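Local coordinates for stringent starvation protein B (Caulobacter vibrioides, PDB 2QAS) that probably acts as an adaptor that binds ssrA-tagged proteins and delivers them to the ClpX unfoldase for degradation, at residues H46-F51 / T73-H78. Residues are numbered along the deposited sequence; the frame is centred on the assembly and turned at random.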
ATOM      1  N   HIS A  46      -1.707 -20.262   3.929  1.00 54.31           N
ATOM      2  CA  HIS A  46      -1.874 -20.051   5.358  1.00 54.13           C
ATOM      3  C   HIS A  46      -0.960 -18.895   5.745  1.00 53.67           C
ATOM      4  O   HIS A  46       0.014 -18.613   5.040  1.00 52.55           O
ATOM      5  CB  HIS A  46      -1.569 -21.316   6.173  1.00 56.25           C
ATOM      6  CG  HIS A  46      -0.237 -21.934   5.894  1.00 57.72           C
ATOM      7  ND1 HIS A  46       0.068 -22.533   4.689  1.00 57.09           N
ATOM      8  CD2 HIS A  46       0.856 -22.084   6.679  1.00 58.29           C
ATOM      9  CE1 HIS A  46       1.293 -23.025   4.745  1.00 57.65           C
ATOM     10  NE2 HIS A  46       1.793 -22.767   5.941  1.00 59.78           N
ATOM     11  N   LEU A  47      -1.257 -18.223   6.856  1.00 52.08           N
ATOM     12  CA  LEU A  47      -0.459 -17.059   7.228  1.00 51.75           C
ATOM     13  C   LEU A  47       0.266 -17.077   8.560  1.00 50.51           C
ATOM     14  O   LEU A  47      -0.198 -17.655   9.528  1.00 51.08           O
ATOM     15  CB  LEU A  47      -1.343 -15.801   7.178  1.00 50.87           C
ATOM     16  CG  LEU A  47      -2.340 -15.699   6.011  1.00 51.70           C
ATOM     17  CD1 LEU A  47      -3.153 -14.427   6.131  1.00 50.73           C
ATOM     18  CD2 LEU A  47      -1.602 -15.725   4.680  1.00 52.38           C
ATOM     19  N   TYR A  48       1.417 -16.417   8.583  1.00 50.53           N
ATOM     20  CA  TYR A  48       2.209 -16.263   9.787  1.00 49.80           C
ATOM     21  C   TYR A  48       2.257 -14.760  10.023  1.00 51.36           C
ATOM     22  O   TYR A  48       2.799 -14.016   9.209  1.00 52.38           O
ATOM     23  CB  TYR A  48       3.624 -16.801   9.603  1.00 48.85           C
ATOM     24  CG  TYR A  48       3.730 -18.301   9.741  1.00 52.05           C
ATOM     25  CD1 TYR A  48       3.326 -19.154   8.713  1.00 51.81           C
ATOM     26  CD2 TYR A  48       4.193 -18.873  10.929  1.00 56.06           C
ATOM     27  CE1 TYR A  48       3.374 -20.540   8.861  1.00 53.69           C
ATOM     28  CE2 TYR A  48       4.249 -20.258  11.093  1.00 57.25           C
ATOM     29  CZ  TYR A  48       3.837 -21.087  10.055  1.00 58.19           C
ATOM     30  OH  TYR A  48       3.887 -22.457  10.230  1.00 59.22           O
ATOM     31  N   ILE A  49       1.663 -14.316  11.122  1.00 50.32           N
ATOM     32  CA  ILE A  49       1.635 -12.905  11.460  1.00 52.42           C
ATOM     33  C   ILE A  49       2.489 -12.669  12.697  1.00 53.72           C
ATOM     34  O   ILE A  49       2.306 -13.336  13.714  1.00 53.06           O
ATOM     35  CB  ILE A  49       0.202 -12.431  11.813  1.00 54.90           C
ATOM     36  CG1 ILE A  49      -0.783 -12.832  10.718  1.00 54.09           C
ATOM     37  CG2 ILE A  49       0.193 -10.935  12.033  1.00 54.11           C
ATOM     38  CD1 ILE A  49      -0.460 -12.250   9.407  1.00 56.90           C
ATOM     39  N   THR A  50       3.419 -11.724  12.624  1.00 54.47           N
ATOM     40  CA  THR A  50       4.240 -11.431  13.789  1.00 55.53           C
ATOM     41  C   THR A  50       3.951 -10.001  14.210  1.00 55.40           C
ATOM     42  O   THR A  50       3.895  -9.112  13.371  1.00 56.50           O
ATOM     43  CB  THR A  50       5.735 -11.584  13.480  1.00 57.00           C
ATOM     44  OG1 THR A  50       5.975 -12.874  12.899  1.00 57.76           O
ATOM     45  CG2 THR A  50       6.550 -11.458  14.755  1.00 56.03           C
ATOM     46  N   PHE A  51       3.751  -9.781  15.503  1.00 57.10           N
ATOM     47  CA  PHE A  51       3.454  -8.441  16.000  1.00 59.35           C
ATOM     48  C   PHE A  51       4.078  -8.110  17.353  1.00 62.37           C
ATOM     49  O   PHE A  51       4.475  -8.996  18.122  1.00 61.81           O
ATOM     50  CB  PHE A  51       1.949  -8.241  16.121  1.00 58.25           C
ATOM     51  CG  PHE A  51       1.301  -9.146  17.132  1.00 57.64           C
ATOM     52  CD1 PHE A  51       1.045 -10.479  16.831  1.00 54.97           C
ATOM     53  CD2 PHE A  51       0.954  -8.662  18.392  1.00 56.27           C
ATOM     54  CE1 PHE A  51       0.452 -11.318  17.767  1.00 58.83           C
ATOM     55  CE2 PHE A  51       0.360  -9.488  19.340  1.00 57.47           C
ATOM     56  CZ  PHE A  51       0.105 -10.822  19.030  1.00 58.14           C
ATOM     57  N   THR A  73       4.364 -14.446  17.314  1.00 58.36           N
ATOM     58  CA  THR A  73       3.920 -14.904  16.012  1.00 55.90           C
ATOM     59  C   THR A  73       2.713 -15.808  16.190  1.00 54.06           C
ATOM     60  O   THR A  73       2.621 -16.559  17.165  1.00 53.60           O
ATOM     61  CB  THR A  73       5.023 -15.698  15.277  1.00 55.53           C
ATOM     62  OG1 THR A  73       6.138 -14.835  15.025  1.00 59.30           O
ATOM     63  CG2 THR A  73       4.509 -16.242  13.947  1.00 52.63           C
ATOM     64  N   ILE A  74       1.768 -15.707  15.266  1.00 51.49           N
ATOM     65  CA  ILE A  74       0.597 -16.561  15.298  1.00 49.37           C
ATOM     66  C   ILE A  74       0.457 -17.107  13.902  1.00 46.89           C
ATOM     67  O   ILE A  74       0.856 -16.463  12.939  1.00 46.58           O
ATOM     68  CB  ILE A  74      -0.708 -15.801  15.707  1.00 49.61           C
ATOM     69  CG1 ILE A  74      -1.058 -14.726  14.684  1.00 50.04           C
ATOM     70  CG2 ILE A  74      -0.545 -15.200  17.093  1.00 47.66           C
ATOM     71  CD1 ILE A  74      -2.248 -13.893  15.103  1.00 52.01           C
ATOM     72  N   VAL A  75      -0.082 -18.310  13.787  1.00 45.07           N
ATOM     73  CA  VAL A  75      -0.259 -18.915  12.488  1.00 42.91           C
ATOM     74  C   VAL A  75      -1.755 -19.092  12.269  1.00 44.49           C
ATOM     75  O   VAL A  75      -2.486 -19.497  13.189  1.00 43.72           O
ATOM     76  CB  VAL A  75       0.486 -20.276  12.404  1.00 44.73           C
ATOM     77  CG1 VAL A  75       0.009 -21.212  13.507  1.00 44.29           C
ATOM     78  CG2 VAL A  75       0.281 -20.902  11.041  1.00 43.87           C
ATOM     79  N   LEU A  76      -2.207 -18.738  11.065  1.00 43.33           N
ATOM     80  CA  LEU A  76      -3.609 -18.855  10.688  1.00 44.53           C
ATOM     81  C   LEU A  76      -3.672 -19.924   9.617  1.00 46.31           C
ATOM     82  O   LEU A  76      -3.416 -19.665   8.445  1.00 46.57           O
ATOM     83  CB  LEU A  76      -4.127 -17.519  10.146  1.00 44.04           C
ATOM     84  CG  LEU A  76      -4.082 -16.364  11.151  1.00 42.05           C
ATOM     85  CD1 LEU A  76      -4.583 -15.098  10.494  1.00 40.28           C
ATOM     86  CD2 LEU A  76      -4.921 -16.717  12.374  1.00 36.81           C
ATOM     87  N   GLN A  77      -4.004 -21.141  10.030  1.00 48.92           N
ATOM     88  CA  GLN A  77      -4.045 -22.257   9.105  1.00 50.88           C
ATOM     89  C   GLN A  77      -5.107 -23.271   9.505  1.00 52.44           C
ATOM     90  O   GLN A  77      -6.212 -23.276   8.951  1.00 50.24           O
ATOM     91  CB  GLN A  77      -2.654 -22.906   9.063  1.00 52.17           C
ATOM     92  CG  GLN A  77      -2.489 -24.147   8.187  1.00 56.56           C
ATOM     93  CD  GLN A  77      -1.014 -24.594   8.073  1.00 59.29           C
ATOM     94  OE1 GLN A  77      -0.297 -24.703   9.076  1.00 59.53           O
ATOM     95  NE2 GLN A  77      -0.570 -24.858   6.851  1.00 58.25           N
ATOM     96  N   HIS A  78      -4.777 -24.111  10.488  1.00 54.90           N
ATOM     97  CA  HIS A  78      -5.688 -25.153  10.948  1.00 54.22           C
ATOM     98  C   HIS A  78      -6.510 -24.795  12.165  1.00 54.29           C
ATOM     99  O   HIS A  78      -7.552 -25.403  12.395  1.00 55.14           O
ATOM    100  CB  HIS A  78      -4.909 -26.429  11.284  1.00 55.61           C
ATOM    101  CG  HIS A  78      -4.078 -26.943  10.154  1.00 58.55           C
ATOM    102  ND1 HIS A  78      -2.710 -27.089  10.245  1.00 59.99           N
ATOM    103  CD2 HIS A  78      -4.417 -27.318   8.899  1.00 58.82           C
ATOM    104  CE1 HIS A  78      -2.239 -27.529   9.092  1.00 61.48           C
ATOM    105  NE2 HIS A  78      -3.254 -27.677   8.257  1.00 61.92           N
TER
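Leu47 and Leu76 form one hydrogen-bonded antiparallel pair, Ile49 and Ile74 the next, and two pairs of backbone bonds tie strands whose short axes run 157° apart in direction and approach to 4.6 Å. In the first pair Leu76 N reaches Leu47 O at 2.8 Å; in the second, Ile49 N meets Ile74 O at 2.9 Å. The non-hydrogen-bonded pairs, Tyr48 with Val75 and Thr50 with Thr73, turn their side chains to one face of the sheet. Val75 CG2, anti to its backbone N, lies over one face of the Tyr48 ring in a CH-pi contact, 3.9 Å from the ring centroid and displaced toward the rim, while Thr73 CG2 sits at the edge of the same ring. Further along, Thr50 OG1 and Thr73 OG1 share a hydrogen bond of 2.9 Å. This is an edge of the four-stranded antiparallel sheet of SspB: 47-52 is bonded on its other flank to 110-115, whereas 71-76 is outermost within the chain, and the bound peptide takes backbone bonds from Thr73 and packs an apolar side chain on Val75. The face bearing Leu47, Ile49, Ile74 and Leu76 is apolar. Ile49 CB meets Ile74 CG1 at 3.9 Å, the Phe51 ring sets its edge against Ile74 CG2, and Phe90 and Leu94 of strand 89-96 pack onto this layer. Beyond the strand ends, the extended Gln77 side chain lies alongside His46, its amide 15° from the ring plane and Gln77 NE2 3.0 Å above the plane of the His46 ring, over its centre; His46 ND1 bonds to Pro44 O, and Gln77 OE1 to a polar side chain of the peptide.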